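Local structure of Tat (Twin-arginine translocation) pathway signal sequence containing protein (Mycobacterium tuberculosis, 5IMU) at residues A[22-27]-A[60-65]; A[49-54]-A[188-193]; A[68-73]-A[210-215]. The protein is of unknown function, perhaps in signalling, and its C-terminal fragment combines an alpha/beta part with a helical bundle and binds a potassium ion. One frame throughout, in Å; residues are numbered along the deposited sequence.

Contact 1: A[22-27]-A[60-65]; sequences DAVARQ and RLPANV. With K (potassium ion), chain B.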
ATOM      1  N   ASP A  22      -6.490   0.300  13.893  1.00  8.53           N
ATOM      2  CA  ASP A  22      -7.523   1.327  13.802  1.00 12.65           C
ATOM      3  C   ASP A  22      -6.988   2.610  13.177  1.00  8.56           C
ATOM      4  O   ASP A  22      -7.757   3.374  12.582  1.00 12.33           O
ATOM      5  CB  ASP A  22      -8.109   1.601  15.187  1.00 13.20           C
ATOM      6  CG  ASP A  22      -8.869   0.411  15.743  1.00 17.28           C
ATOM      7  OD1 ASP A  22      -9.146  -0.531  14.970  1.00 15.42           O
ATOM      8  OD2 ASP A  22      -9.194   0.417  16.950  1.00 18.49           O
ATOM      9  N   ALA A  23      -5.678   2.853  13.282  1.00 12.26           N
ATOM     10  CA  ALA A  23      -5.102   4.060  12.699  1.00 13.11           C
ATOM     11  C   ALA A  23      -5.156   4.025  11.176  1.00 15.19           C
ATOM     12  O   ALA A  23      -5.458   5.040  10.536  1.00 10.71           O
ATOM     13  CB  ALA A  23      -3.662   4.241  13.180  1.00 12.44           C
ATOM     14  N   VAL A  24      -4.857   2.874  10.571  1.00  7.30           N
ATOM     15  CA  VAL A  24      -4.978   2.789   9.119  1.00 10.66           C
ATOM     16  C   VAL A  24      -6.427   2.557   8.713  1.00 12.82           C
ATOM     17  O   VAL A  24      -6.857   3.016   7.646  1.00 12.06           O
ATOM     18  CB  VAL A  24      -4.057   1.696   8.546  1.00 12.78           C
ATOM     19  CG1 VAL A  24      -2.599   2.076   8.739  1.00  9.91           C
ATOM     20  CG2 VAL A  24      -4.354   0.346   9.180  1.00 12.48           C
ATOM     21  N   ALA A  25      -7.205   1.865   9.551  1.00 12.84           N
ATOM     22  CA  ALA A  25      -8.586   1.562   9.193  1.00  9.53           C
ATOM     23  C   ALA A  25      -9.428   2.828   9.104  1.00 14.07           C
ATOM     24  O   ALA A  25     -10.265   2.958   8.207  1.00 10.33           O
ATOM     25  CB  ALA A  25      -9.188   0.578  10.197  1.00 12.32           C
ATOM     26  N   ARG A  26      -9.219   3.784  10.014  1.00 14.12           N
ATOM     27  CA  ARG A  26     -10.019   4.999   9.931  1.00 12.23           C
ATOM     28  C   ARG A  26      -9.660   5.838   8.710  1.00 13.78           C
ATOM     29  O   ARG A  26     -10.494   6.624   8.251  1.00 13.54           O
ATOM     30  CB  ARG A  26      -9.887   5.831  11.212  1.00 14.77           C
ATOM     31  CG  ARG A  26      -8.571   6.556  11.402  1.00 15.37           C
ATOM     32  CD  ARG A  26      -8.673   7.509  12.589  1.00 18.09           C
ATOM     33  NE  ARG A  26      -9.194   6.835  13.775  1.00 14.69           N
ATOM     34  CZ  ARG A  26      -8.433   6.256  14.698  1.00 19.50           C
ATOM     35  NH1 ARG A  26      -7.114   6.277  14.577  1.00 14.48           N
ATOM     36  NH2 ARG A  26      -8.991   5.658  15.743  1.00 16.19           N
ATOM     37  N   GLN A  27      -8.452   5.672   8.161  1.00 11.12           N
ATOM     38  CA  GLN A  27      -8.107   6.332   6.907  1.00 14.24           C
ATOM     39  C   GLN A  27      -8.777   5.658   5.716  1.00 15.11           C
ATOM     40  O   GLN A  27      -9.165   6.333   4.756  1.00 14.61           O
ATOM     41  CB  GLN A  27      -6.590   6.349   6.710  1.00 12.09           C
ATOM     42  CG  GLN A  27      -5.825   7.139   7.756  1.00 11.68           C
ATOM     43  CD  GLN A  27      -4.328   7.108   7.518  1.00 14.98           C
ATOM     44  OE1 GLN A  27      -3.819   7.773   6.616  1.00  9.40           O
ATOM     45  NE2 GLN A  27      -3.614   6.327   8.323  1.00  8.41           N
ATOM     46  N   ARG A  60      -1.647   6.654   5.213  1.00 11.16           N
ATOM     47  CA  ARG A  60      -0.394   6.925   5.903  1.00 11.51           C
ATOM     48  C   ARG A  60      -0.200   5.912   7.026  1.00  9.15           C
ATOM     49  O   ARG A  60      -1.153   5.549   7.719  1.00 11.74           O
ATOM     50  CB  ARG A  60      -0.377   8.351   6.462  1.00 10.89           C
ATOM     51  CG  ARG A  60      -0.696   9.418   5.429  1.00 19.22           C
ATOM     52  CD  ARG A  60       0.361   9.453   4.340  1.00 19.00           C
ATOM     53  NE  ARG A  60       1.605  10.054   4.807  1.00 23.18           N
ATOM     54  CZ  ARG A  60       2.789   9.866   4.232  1.00 15.86           C
ATOM     55  NH1 ARG A  60       2.892   9.081   3.167  1.00 21.77           N
ATOM     56  NH2 ARG A  60       3.870  10.455   4.723  1.00 14.37           N
ATOM     57  N   LEU A  61       1.062   5.450   7.197  1.00 12.14           N
ATOM     58  CA  LEU A  61       1.370   4.321   8.067  1.00 11.03           C
ATOM     59  C   LEU A  61       1.903   4.783   9.417  1.00 11.89           C
ATOM     60  O   LEU A  61       2.670   5.750   9.487  1.00 13.16           O
ATOM     61  CB  LEU A  61       2.403   3.407   7.406  1.00 10.13           C
ATOM     62  CG  LEU A  61       1.912   2.713   6.137  1.00 12.85           C
ATOM     63  CD1 LEU A  61       3.053   2.009   5.421  1.00 11.46           C
ATOM     64  CD2 LEU A  61       0.804   1.733   6.467  1.00 13.88           C
ATOM     65  N   PRO A  62       1.505   4.103  10.493  1.00 11.71           N
ATOM     66  CA  PRO A  62       2.087   4.393  11.808  1.00 11.77           C
ATOM     67  C   PRO A  62       3.575   4.083  11.843  1.00 14.50           C
ATOM     68  O   PRO A  62       4.111   3.340  11.016  1.00 13.45           O
ATOM     69  CB  PRO A  62       1.306   3.471  12.756  1.00 10.12           C
ATOM     70  CG  PRO A  62       0.025   3.207  12.052  1.00 12.67           C
ATOM     71  CD  PRO A  62       0.361   3.180  10.588  1.00 13.06           C
ATOM     72  N   ALA A  63       4.245   4.675  12.827  1.00  9.06           N
ATOM     73  CA  ALA A  63       5.680   4.485  12.982  1.00 12.57           C
ATOM     74  C   ALA A  63       6.016   3.022  13.254  1.00 15.60           C
ATOM     75  O   ALA A  63       5.263   2.304  13.917  1.00 12.63           O
ATOM     76  CB  ALA A  63       6.201   5.368  14.118  1.00 18.68           C
ATOM     77  N   ASN A  64       7.150   2.585  12.704  1.00 12.90           N
ATOM     78  CA  ASN A  64       7.787   1.315  13.047  1.00 17.65           C
ATOM     79  C   ASN A  64       6.957   0.097  12.651  1.00 18.91           C
ATOM     80  O   ASN A  64       6.976  -0.919  13.350  1.00 16.04           O
ATOM     81  CB  ASN A  64       8.119   1.245  14.542  1.00 20.71           C
ATOM     82  CG  ASN A  64       8.764   2.514  15.057  1.00 21.13           C
ATOM     83  OD1 ASN A  64       8.396   3.026  16.115  1.00 28.94           O
ATOM     84  ND2 ASN A  64       9.728   3.033  14.309  1.00 23.94           N
ATOM     85  N   VAL A  65       6.232   0.157  11.541  1.00 13.85           N
ATOM     86  CA  VAL A  65       5.554  -1.031  11.031  1.00 13.14           C
ATOM     87  C   VAL A  65       6.358  -1.592   9.866  1.00 17.52           C
ATOM     88  O   VAL A  65       7.081  -0.871   9.168  1.00 13.75           O
ATOM     89  CB  VAL A  65       4.093  -0.752  10.611  1.00 14.50           C
ATOM     90  CG1 VAL A  65       3.288  -0.228  11.790  1.00 17.21           C
ATOM     91  CG2 VAL A  65       4.035   0.212   9.431  1.00 12.18           C
TER
HETATM   92  K     K B 501       8.292  -3.441  12.624  1.00 38.26           K
HETATM   93  O   HOH W   1      11.040  -3.187  13.704  1.00 28.66           O
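Gln27 NE2 donates to Arg60 O over 2.7 Å, the shorter of the two hydrogen bonds between residues 22-27 and 60-65. The donor lies in the plane of the Arg60 carbonyl, on a lone pair. The same amide also accepts: Arg60 N gives its hydrogen to Gln27 OE1 at 2.8 Å, with an N-H...O angle of 161°. The Gln27 amide thus pairs with both the N-H and the C=O of one residue, much as a neighbouring strand would. Its second N-H turns back to its own helix and reaches Ala23 O at 3.2 Å, which fixes the rotation of the amide. Beyond CG the Gln27 chain is extended (chi2 179°), and this carries CD out to the loop backbone. Arg60 CB sits beside OE1, while the rest of its chain bends away toward a salt bridge with Asp111.

Toward Pro62 the contact is apolar. Val24 CG1 meets Pro62 CD at 3.7 Å, and the two side chains cross at about a right angle. The same methyl touches Leu61 CD2 at 4.1 Å. Ala23 CB faces Pro62 CG at 4.0 Å. Val24 and Leu61 both reach Leu46 of strand 44-48, so this patch continues into the sheet.

Farther along the loop, Asn64 O binds the potassium ion at 2.9 Å. Thr66 OG1 binds it too, and Thr44 also belongs to the site. Side-chain amide pairing with a loop backbone here joins a helix to the loop entering edge strand 65-67, within the alpha/beta part of the fold.

Contact 2: A[49-54]-A[188-193]; sequences DLAGGW and DWMLLA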
ATOM      1  N   ASP A  49      -5.721  -7.135   2.615  1.00 10.24           N
ATOM      2  CA  ASP A  49      -5.879  -8.138   1.570  1.00 14.13           C
ATOM      3  C   ASP A  49      -6.287  -7.530   0.233  1.00 14.68           C
ATOM      4  O   ASP A  49      -6.733  -8.259  -0.661  1.00 12.97           O
ATOM      5  CB  ASP A  49      -6.883  -9.211   2.004  1.00 12.80           C
ATOM      6  CG  ASP A  49      -8.282  -8.661   2.225  1.00 14.78           C
ATOM      7  OD1 ASP A  49      -8.465  -7.424   2.217  1.00 15.46           O
ATOM      8  OD2 ASP A  49      -9.210  -9.477   2.410  1.00 14.46           O
ATOM      9  N   LEU A  50      -6.137  -6.211   0.081  1.00 15.71           N
ATOM     10  CA  LEU A  50      -6.490  -5.553  -1.174  1.00 10.85           C
ATOM     11  C   LEU A  50      -5.710  -6.137  -2.347  1.00 12.83           C
ATOM     12  O   LEU A  50      -6.279  -6.394  -3.414  1.00 16.41           O
ATOM     13  CB  LEU A  50      -6.241  -4.048  -1.059  1.00 11.90           C
ATOM     14  CG  LEU A  50      -6.516  -3.168  -2.283  1.00  8.94           C
ATOM     15  CD1 LEU A  50      -7.993  -3.183  -2.658  1.00 12.56           C
ATOM     16  CD2 LEU A  50      -6.038  -1.743  -2.035  1.00 10.09           C
ATOM     17  N   ALA A  51      -4.408  -6.367  -2.166  1.00 10.21           N
ATOM     18  CA  ALA A  51      -3.578  -6.885  -3.248  1.00 12.22           C
ATOM     19  C   ALA A  51      -2.293  -7.527  -2.739  1.00 16.20           C
ATOM     20  O   ALA A  51      -1.196  -7.041  -3.029  1.00 11.86           O
ATOM     21  CB  ALA A  51      -3.246  -5.768  -4.241  1.00 13.29           C
ATOM     22  N   GLY A  52      -2.417  -8.617  -1.980  1.00 13.51           N
ATOM     23  CA  GLY A  52      -1.280  -9.439  -1.609  1.00 14.01           C
ATOM     24  C   GLY A  52      -0.290  -8.829  -0.641  1.00 16.08           C
ATOM     25  O   GLY A  52       0.799  -9.384  -0.467  1.00 17.02           O
ATOM     26  N   GLY A  53      -0.627  -7.715   0.002  1.00 11.93           N
ATOM     27  CA  GLY A  53       0.272  -7.044   0.927  1.00 10.23           C
ATOM     28  C   GLY A  53       0.623  -5.623   0.542  1.00 15.91           C
ATOM     29  O   GLY A  53       1.268  -4.919   1.336  1.00 11.48           O
ATOM     30  N   TRP A  54       0.234  -5.181  -0.649  1.00 14.14           N
ATOM     31  CA  TRP A  54       0.438  -3.801  -1.062  1.00 11.26           C
ATOM     32  C   TRP A  54      -0.423  -2.868  -0.217  1.00  9.35           C
ATOM     33  O   TRP A  54      -1.555  -3.200   0.144  1.00  9.73           O
ATOM     34  CB  TRP A  54       0.093  -3.671  -2.547  1.00 11.19           C
ATOM     35  CG  TRP A  54       0.221  -2.306  -3.147  1.00  6.79           C
ATOM     36  CD1 TRP A  54       1.376  -1.645  -3.450  1.00  8.51           C
ATOM     37  CD2 TRP A  54      -0.853  -1.458  -3.576  1.00  7.82           C
ATOM     38  NE1 TRP A  54       1.086  -0.426  -4.020  1.00 11.00           N
ATOM     39  CE2 TRP A  54      -0.275  -0.288  -4.109  1.00 10.60           C
ATOM     40  CE3 TRP A  54      -2.246  -1.572  -3.552  1.00  8.13           C
ATOM     41  CZ2 TRP A  54      -1.044   0.765  -4.613  1.00  8.70           C
ATOM     42  CZ3 TRP A  54      -3.009  -0.527  -4.051  1.00  9.73           C
ATOM     43  CH2 TRP A  54      -2.407   0.624  -4.574  1.00  9.62           C
ATOM     44  N   ASP A 188      -3.274  -0.939 -12.595  1.00 12.52           N
ATOM     45  CA  ASP A 188      -3.307   0.427 -13.112  1.00  9.75           C
ATOM     46  C   ASP A 188      -3.095   1.441 -11.993  1.00 11.08           C
ATOM     47  O   ASP A 188      -2.339   2.407 -12.148  1.00 11.72           O
ATOM     48  CB  ASP A 188      -4.636   0.682 -13.822  1.00 13.95           C
ATOM     49  CG  ASP A 188      -4.741  -0.045 -15.149  1.00 16.60           C
ATOM     50  OD1 ASP A 188      -3.854  -0.871 -15.454  1.00 16.54           O
ATOM     51  OD2 ASP A 188      -5.716   0.207 -15.890  1.00 18.47           O
ATOM     52  N   TRP A 189      -3.776   1.240 -10.862  1.00  9.67           N
ATOM     53  CA  TRP A 189      -3.580   2.082  -9.684  1.00 13.34           C
ATOM     54  C   TRP A 189      -2.108   2.137  -9.286  1.00 10.12           C
ATOM     55  O   TRP A 189      -1.570   3.209  -8.987  1.00  9.58           O
ATOM     56  CB  TRP A 189      -4.443   1.537  -8.542  1.00 11.11           C
ATOM     57  CG  TRP A 189      -4.598   2.413  -7.331  1.00 13.54           C
ATOM     58  CD1 TRP A 189      -4.030   3.635  -7.108  1.00 11.44           C
ATOM     59  CD2 TRP A 189      -5.382   2.115  -6.170  1.00  9.72           C
ATOM     60  NE1 TRP A 189      -4.416   4.115  -5.876  1.00  9.53           N
ATOM     61  CE2 TRP A 189      -5.245   3.200  -5.282  1.00  9.08           C
ATOM     62  CE3 TRP A 189      -6.188   1.034  -5.798  1.00 12.09           C
ATOM     63  CZ2 TRP A 189      -5.885   3.233  -4.042  1.00  9.64           C
ATOM     64  CZ3 TRP A 189      -6.821   1.071  -4.570  1.00 13.47           C
ATOM     65  CH2 TRP A 189      -6.667   2.164  -3.708  1.00 13.30           C
ATOM     66  N   MET A 190      -1.434   0.982  -9.303  1.00 11.08           N
ATOM     67  CA  MET A 190      -0.029   0.929  -8.909  1.00 10.38           C
ATOM     68  C   MET A 190       0.860   1.692  -9.886  1.00 11.45           C
ATOM     69  O   MET A 190       1.757   2.435  -9.468  1.00  9.52           O
ATOM     70  CB  MET A 190       0.429  -0.525  -8.800  1.00 10.81           C
ATOM     71  CG  MET A 190      -0.197  -1.301  -7.651  1.00  7.36           C
ATOM     72  SD  MET A 190       0.100  -3.075  -7.787  1.00 12.96           S
ATOM     73  CE  MET A 190      -0.539  -3.650  -6.217  1.00  9.31           C
ATOM     74  N   LEU A 191       0.637   1.512 -11.193  1.00 10.18           N
ATOM     75  CA  LEU A 191       1.460   2.204 -12.182  1.00 11.22           C
ATOM     76  C   LEU A 191       1.270   3.714 -12.107  1.00 10.90           C
ATOM     77  O   LEU A 191       2.243   4.473 -12.196  1.00 10.73           O
ATOM     78  CB  LEU A 191       1.136   1.701 -13.589  1.00 11.30           C
ATOM     79  CG  LEU A 191       1.958   0.538 -14.149  1.00 24.19           C
ATOM     80  CD1 LEU A 191       1.572   0.272 -15.599  1.00 19.42           C
ATOM     81  CD2 LEU A 191       3.452   0.802 -14.026  1.00 17.19           C
ATOM     82  N   LEU A 192       0.026   4.170 -11.957  1.00  8.59           N
ATOM     83  CA  LEU A 192      -0.213   5.602 -11.812  1.00 11.15           C
ATOM     84  C   LEU A 192       0.432   6.141 -10.540  1.00 10.13           C
ATOM     85  O   LEU A 192       0.965   7.258 -10.531  1.00  8.91           O
ATOM     86  CB  LEU A 192      -1.714   5.887 -11.816  1.00 10.38           C
ATOM     87  CG  LEU A 192      -2.490   5.479 -13.070  1.00 10.96           C
ATOM     88  CD1 LEU A 192      -3.989   5.626 -12.850  1.00 12.94           C
ATOM     89  CD2 LEU A 192      -2.041   6.291 -14.278  1.00 11.34           C
ATOM     90  N   ALA A 193       0.393   5.359  -9.457  1.00  9.22           N
ATOM     91  CA  ALA A 193       1.012   5.785  -8.205  1.00 11.12           C
ATOM     92  C   ALA A 193       2.521   5.919  -8.357  1.00 12.50           C
ATOM     93  O   ALA A 193       3.136   6.814  -7.764  1.00 10.03           O
ATOM     94  CB  ALA A 193       0.673   4.800  -7.086  1.00  8.76           C
TER
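Trp189, on helix 183-199, receives the edge of Trp54 on one face of its indole. Trp54 CH2 stands over that face and comes to 3.7 Å from Trp189 CD2. The six-membered rings have centroids 5.2 Å apart, and their planes meet at 80°, a T-shaped stack. With CG anti to the backbone N (chi1 -168°), the Trp189 side chain leaves the helix toward the loop. Leu50 CD2 adds a second apolar contact, 3.9 Å from Trp189 CZ3. The Leu50 side chain lies roughly perpendicular to that of Trp189. Pro56 and Pro57 also pack on Trp189.

Met190 follows and takes a face of Trp54, whose edge is already occupied by Trp189. Its extended chain (chi3 172°) brings CE across the indole. The methyl lies 3.6 Å from the centroid of the five-membered ring, a CH-pi contact, and approaches Trp54 CG to 3.4 Å. Met190 SD is 4.5 Å from the same centroid, making this also a Met-aromatic contact. Nearer the helix, Met190 CG lies 3.7 Å from Trp54 CE2. The Met190 and Trp54 side chains run alongside in opposite senses. The methyl end also touches Ala51 CB at 4.0 Å.

The polar atom of the buried Trp54 ring is satisfied by helix 203-216, where NE1 bonds to His209 ND1. Tyr208 and Trp212 meet the indole from that helix as well.

Residues 51-54 form a type I' beta turn, with Gly52 and Gly53 at its two central positions. The turn presents Trp54 to two successive helices, where it joins Trp189, Tyr208, His209 and Trp212 in an aromatic cluster at the buried interface between the alpha/beta part and the helical bundle.

Contact 3: A[68-73]-A[210-215]; sequences LEPTAR and LAWYAV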
ATOM      1  N   LEU A  68       4.707  -6.734   4.199  1.00 10.92           N
ATOM      2  CA  LEU A  68       5.042  -7.930   3.440  1.00  9.83           C
ATOM      3  C   LEU A  68       5.882  -7.552   2.229  1.00 15.32           C
ATOM      4  O   LEU A  68       5.638  -6.534   1.575  1.00 13.16           O
ATOM      5  CB  LEU A  68       3.774  -8.660   2.986  1.00  8.76           C
ATOM      6  CG  LEU A  68       2.883  -9.345   4.022  1.00 10.43           C
ATOM      7  CD1 LEU A  68       1.605  -9.839   3.359  1.00 10.99           C
ATOM      8  CD2 LEU A  68       3.616 -10.493   4.697  1.00 17.29           C
ATOM      9  N   GLU A  69       6.881  -8.374   1.933  1.00 17.75           N
ATOM     10  CA  GLU A  69       7.714  -8.123   0.772  1.00 17.70           C
ATOM     11  C   GLU A  69       6.951  -8.474  -0.505  1.00 16.94           C
ATOM     12  O   GLU A  69       6.057  -9.326  -0.490  1.00 18.03           O
ATOM     13  CB  GLU A  69       9.008  -8.929   0.863  1.00 18.03           C
ATOM     14  CG  GLU A  69       9.903  -8.490   2.014  1.00 27.83           C
ATOM     15  CD  GLU A  69      11.241  -9.197   2.024  1.00 43.82           C
ATOM     16  OE1 GLU A  69      11.266 -10.432   1.835  1.00 46.08           O
ATOM     17  OE2 GLU A  69      12.270  -8.516   2.217  1.00 54.24           O
ATOM     18  N   PRO A  70       7.268  -7.814  -1.626  1.00 13.57           N
ATOM     19  CA  PRO A  70       6.535  -8.094  -2.867  1.00 16.92           C
ATOM     20  C   PRO A  70       6.867  -9.460  -3.444  1.00 22.26           C
ATOM     21  O   PRO A  70       7.918  -9.655  -4.062  1.00 26.54           O
ATOM     22  CB  PRO A  70       6.976  -6.962  -3.804  1.00 16.81           C
ATOM     23  CG  PRO A  70       8.309  -6.557  -3.294  1.00 22.37           C
ATOM     24  CD  PRO A  70       8.265  -6.744  -1.803  1.00 14.50           C
ATOM     25  N   THR A  71       5.969 -10.414  -3.222  1.00 25.14           N
ATOM     26  CA  THR A  71       6.031 -11.734  -3.824  1.00 30.03           C
ATOM     27  C   THR A  71       4.606 -12.140  -4.168  1.00 39.35           C
ATOM     28  O   THR A  71       3.652 -11.683  -3.531  1.00 31.05           O
ATOM     29  CB  THR A  71       6.686 -12.758  -2.877  1.00 32.49           C
ATOM     30  OG1 THR A  71       8.016 -12.330  -2.560  1.00 35.17           O
ATOM     31  CG2 THR A  71       6.762 -14.141  -3.515  1.00 42.08           C
ATOM     32  N   ALA A  72       4.461 -12.967  -5.202  1.00 37.63           N
ATOM     33  CA  ALA A  72       3.145 -13.458  -5.585  1.00 44.86           C
ATOM     34  C   ALA A  72       2.507 -14.226  -4.433  1.00 38.59           C
ATOM     35  O   ALA A  72       3.102 -15.158  -3.884  1.00 42.41           O
ATOM     36  CB  ALA A  72       3.251 -14.350  -6.821  1.00 49.30           C
ATOM     37  N   ARG A  73       1.298 -13.817  -4.059  1.00 39.58           N
ATOM     38  CA  ARG A  73       0.529 -14.483  -3.021  1.00 43.26           C
ATOM     39  C   ARG A  73      -0.866 -14.775  -3.549  1.00 35.45           C
ATOM     40  O   ARG A  73      -1.396 -14.038  -4.385  1.00 44.20           O
ATOM     41  CB  ARG A  73       0.452 -13.641  -1.745  1.00 27.83           C
ATOM     42  CG  ARG A  73       1.762 -13.615  -0.990  1.00 28.26           C
ATOM     43  CD  ARG A  73       1.678 -12.819   0.296  1.00 16.81           C
ATOM     44  NE  ARG A  73       3.006 -12.656   0.876  1.00 20.61           N
ATOM     45  CZ  ARG A  73       3.840 -11.670   0.564  1.00 22.43           C
ATOM     46  NH1 ARG A  73       3.478 -10.746  -0.316  1.00 13.99           N
ATOM     47  NH2 ARG A  73       5.036 -11.604   1.131  1.00 17.66           N
ATOM     48  N   LEU A 210       6.270   0.208  -8.364  1.00 10.10           N
ATOM     49  CA  LEU A 210       6.655  -0.545  -9.555  1.00 12.17           C
ATOM     50  C   LEU A 210       6.945  -2.003  -9.218  1.00 17.31           C
ATOM     51  O   LEU A 210       6.572  -2.907  -9.976  1.00 10.95           O
ATOM     52  CB  LEU A 210       7.875   0.098 -10.214  1.00 12.09           C
ATOM     53  CG  LEU A 210       7.928   0.195 -11.742  1.00 26.99           C
ATOM     54  CD1 LEU A 210       9.352  -0.026 -12.240  1.00 15.42           C
ATOM     55  CD2 LEU A 210       6.957  -0.762 -12.423  1.00 18.32           C
ATOM     56  N   ALA A 211       7.621  -2.252  -8.094  1.00 11.11           N
ATOM     57  CA  ALA A 211       7.896  -3.626  -7.687  1.00 13.18           C
ATOM     58  C   ALA A 211       6.605  -4.389  -7.426  1.00 13.86           C
ATOM     59  O   ALA A 211       6.463  -5.547  -7.837  1.00 10.78           O
ATOM     60  CB  ALA A 211       8.788  -3.640  -6.444  1.00 12.89           C
ATOM     61  N   TRP A 212       5.645  -3.753  -6.753  1.00 10.87           N
ATOM     62  CA  TRP A 212       4.375  -4.416  -6.492  1.00 10.29           C
ATOM     63  C   TRP A 212       3.560  -4.601  -7.765  1.00 15.05           C
ATOM     64  O   TRP A 212       2.782  -5.556  -7.866  1.00 12.33           O
ATOM     65  CB  TRP A 212       3.578  -3.632  -5.452  1.00  9.70           C
ATOM     66  CG  TRP A 212       3.920  -4.036  -4.054  1.00 13.45           C
ATOM     67  CD1 TRP A 212       4.726  -3.370  -3.177  1.00 10.45           C
ATOM     68  CD2 TRP A 212       3.479  -5.219  -3.379  1.00 13.58           C
ATOM     69  NE1 TRP A 212       4.805  -4.064  -1.990  1.00 11.25           N
ATOM     70  CE2 TRP A 212       4.048  -5.203  -2.090  1.00 13.28           C
ATOM     71  CE3 TRP A 212       2.652  -6.287  -3.738  1.00 12.51           C
ATOM     72  CZ2 TRP A 212       3.816  -6.215  -1.159  1.00 17.22           C
ATOM     73  CZ3 TRP A 212       2.423  -7.292  -2.814  1.00 14.51           C
ATOM     74  CH2 TRP A 212       3.002  -7.250  -1.540  1.00 12.90           C
ATOM     75  N   TYR A 213       3.717  -3.705  -8.742  1.00 11.01           N
ATOM     76  CA  TYR A 213       3.033  -3.891 -10.018  1.00 11.65           C
ATOM     77  C   TYR A 213       3.469  -5.189 -10.689  1.00 14.02           C
ATOM     78  O   TYR A 213       2.645  -5.900 -11.276  1.00 12.21           O
ATOM     79  CB  TYR A 213       3.292  -2.700 -10.943  1.00 12.16           C
ATOM     80  CG  TYR A 213       2.683  -2.873 -12.321  1.00 15.12           C
ATOM     81  CD1 TYR A 213       1.346  -2.582 -12.546  1.00 12.35           C
ATOM     82  CD2 TYR A 213       3.444  -3.336 -13.388  1.00 18.53           C
ATOM     83  CE1 TYR A 213       0.780  -2.743 -13.798  1.00 14.07           C
ATOM     84  CE2 TYR A 213       2.887  -3.502 -14.644  1.00 19.28           C
ATOM     85  CZ  TYR A 213       1.556  -3.203 -14.844  1.00 18.97           C
ATOM     86  OH  TYR A 213       1.003  -3.366 -16.091  1.00 18.25           O
ATOM     87  N   ALA A 214       4.762  -5.515 -10.605  1.00 11.69           N
ATOM     88  CA  ALA A 214       5.285  -6.688 -11.301  1.00 17.58           C
ATOM     89  C   ALA A 214       4.701  -7.980 -10.741  1.00 20.35           C
ATOM     90  O   ALA A 214       4.315  -8.874 -11.502  1.00 14.42           O
ATOM     91  CB  ALA A 214       6.811  -6.712 -11.217  1.00 16.49           C
ATOM     92  N   VAL A 215       4.638  -8.104  -9.414  1.00 17.64           N
ATOM     93  CA  VAL A 215       4.081  -9.317  -8.823  1.00 16.61           C
ATOM     94  C   VAL A 215       2.564  -9.352  -8.936  1.00 15.73           C
ATOM     95  O   VAL A 215       1.976 -10.441  -8.955  1.00 19.43           O
ATOM     96  CB  VAL A 215       4.502  -9.471  -7.351  1.00 25.65           C
ATOM     97  CG1 VAL A 215       6.016  -9.573  -7.242  1.00 29.47           C
ATOM     98  CG2 VAL A 215       3.969  -8.319  -6.506  1.00 15.94           C
TER
HETATM   99  O   HOH W   2       6.185  -4.185   0.534  1.00 14.06           O
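Pro70 lies against a face of the Trp212 indole, and this is the tightly packed part of the contact. Pro70 CA stands 3.8 Å from the centroid of the six-membered ring, 14° off its normal, a CH-pi contact. Pro70 CB covers the same ring system and meets Trp212 CE2 at 3.8 Å. Val215 CG1 packs beside it, 3.7 Å from Pro70 O. At the edge of the indole, in its plane, Leu68 O approaches Trp212 CZ2 to 3.3 Å. Water 2 sits at this edge too. It accepts from Trp212 NE1 and donates to Leu68 O at 2.6 Å, bridging helix and loop.

The loop is shaped from within by Arg73. Its chain is extended (chi3 -171°), which carries NE back toward Glu69 O. NH1 and NH2 both grip that oxygen, the NH1 bond being 2.9 Å. Glu69 O lies in the guanidinium plane, and the two bonds close the loop on itself beside the indole. Arg73 NH1 also comes to 3.7 Å from Trp212 CH2, and makes a weak bond to Gly52 O.

The outer side is looser. Thr71 and Ala72 are exposed here. Ala72 N is 4.1 Å from Val215 CB, and Thr71 CB points away from the helix.

A proline on a tryptophan face packs the segment after strand 65-67 against the C-terminal helix 203-216, joining the DUF5632 and DUF5631 regions.

Contact 1 lies wholly in the DUF5632 region, whereas contacts 2 and 3 each join that region to DUF5631. The centres of contacts 2 and 3 are about 9 Å apart, and the two touch: Trp54 packs on Trp212, and Gly52 adjoins Arg73. Their helices, 183-199 and 203-216, follow each other in the chain, and their segments alternate in sequence. Together they form one continuous interface between the alpha/beta part and the helical bundle. Contact 1 is about 17 Å from contact 2 and 21 Å from contact 3, centre to centre. Loop 60-65 leads through strand 65-67 into 68-73, linking contact 1 to that interface.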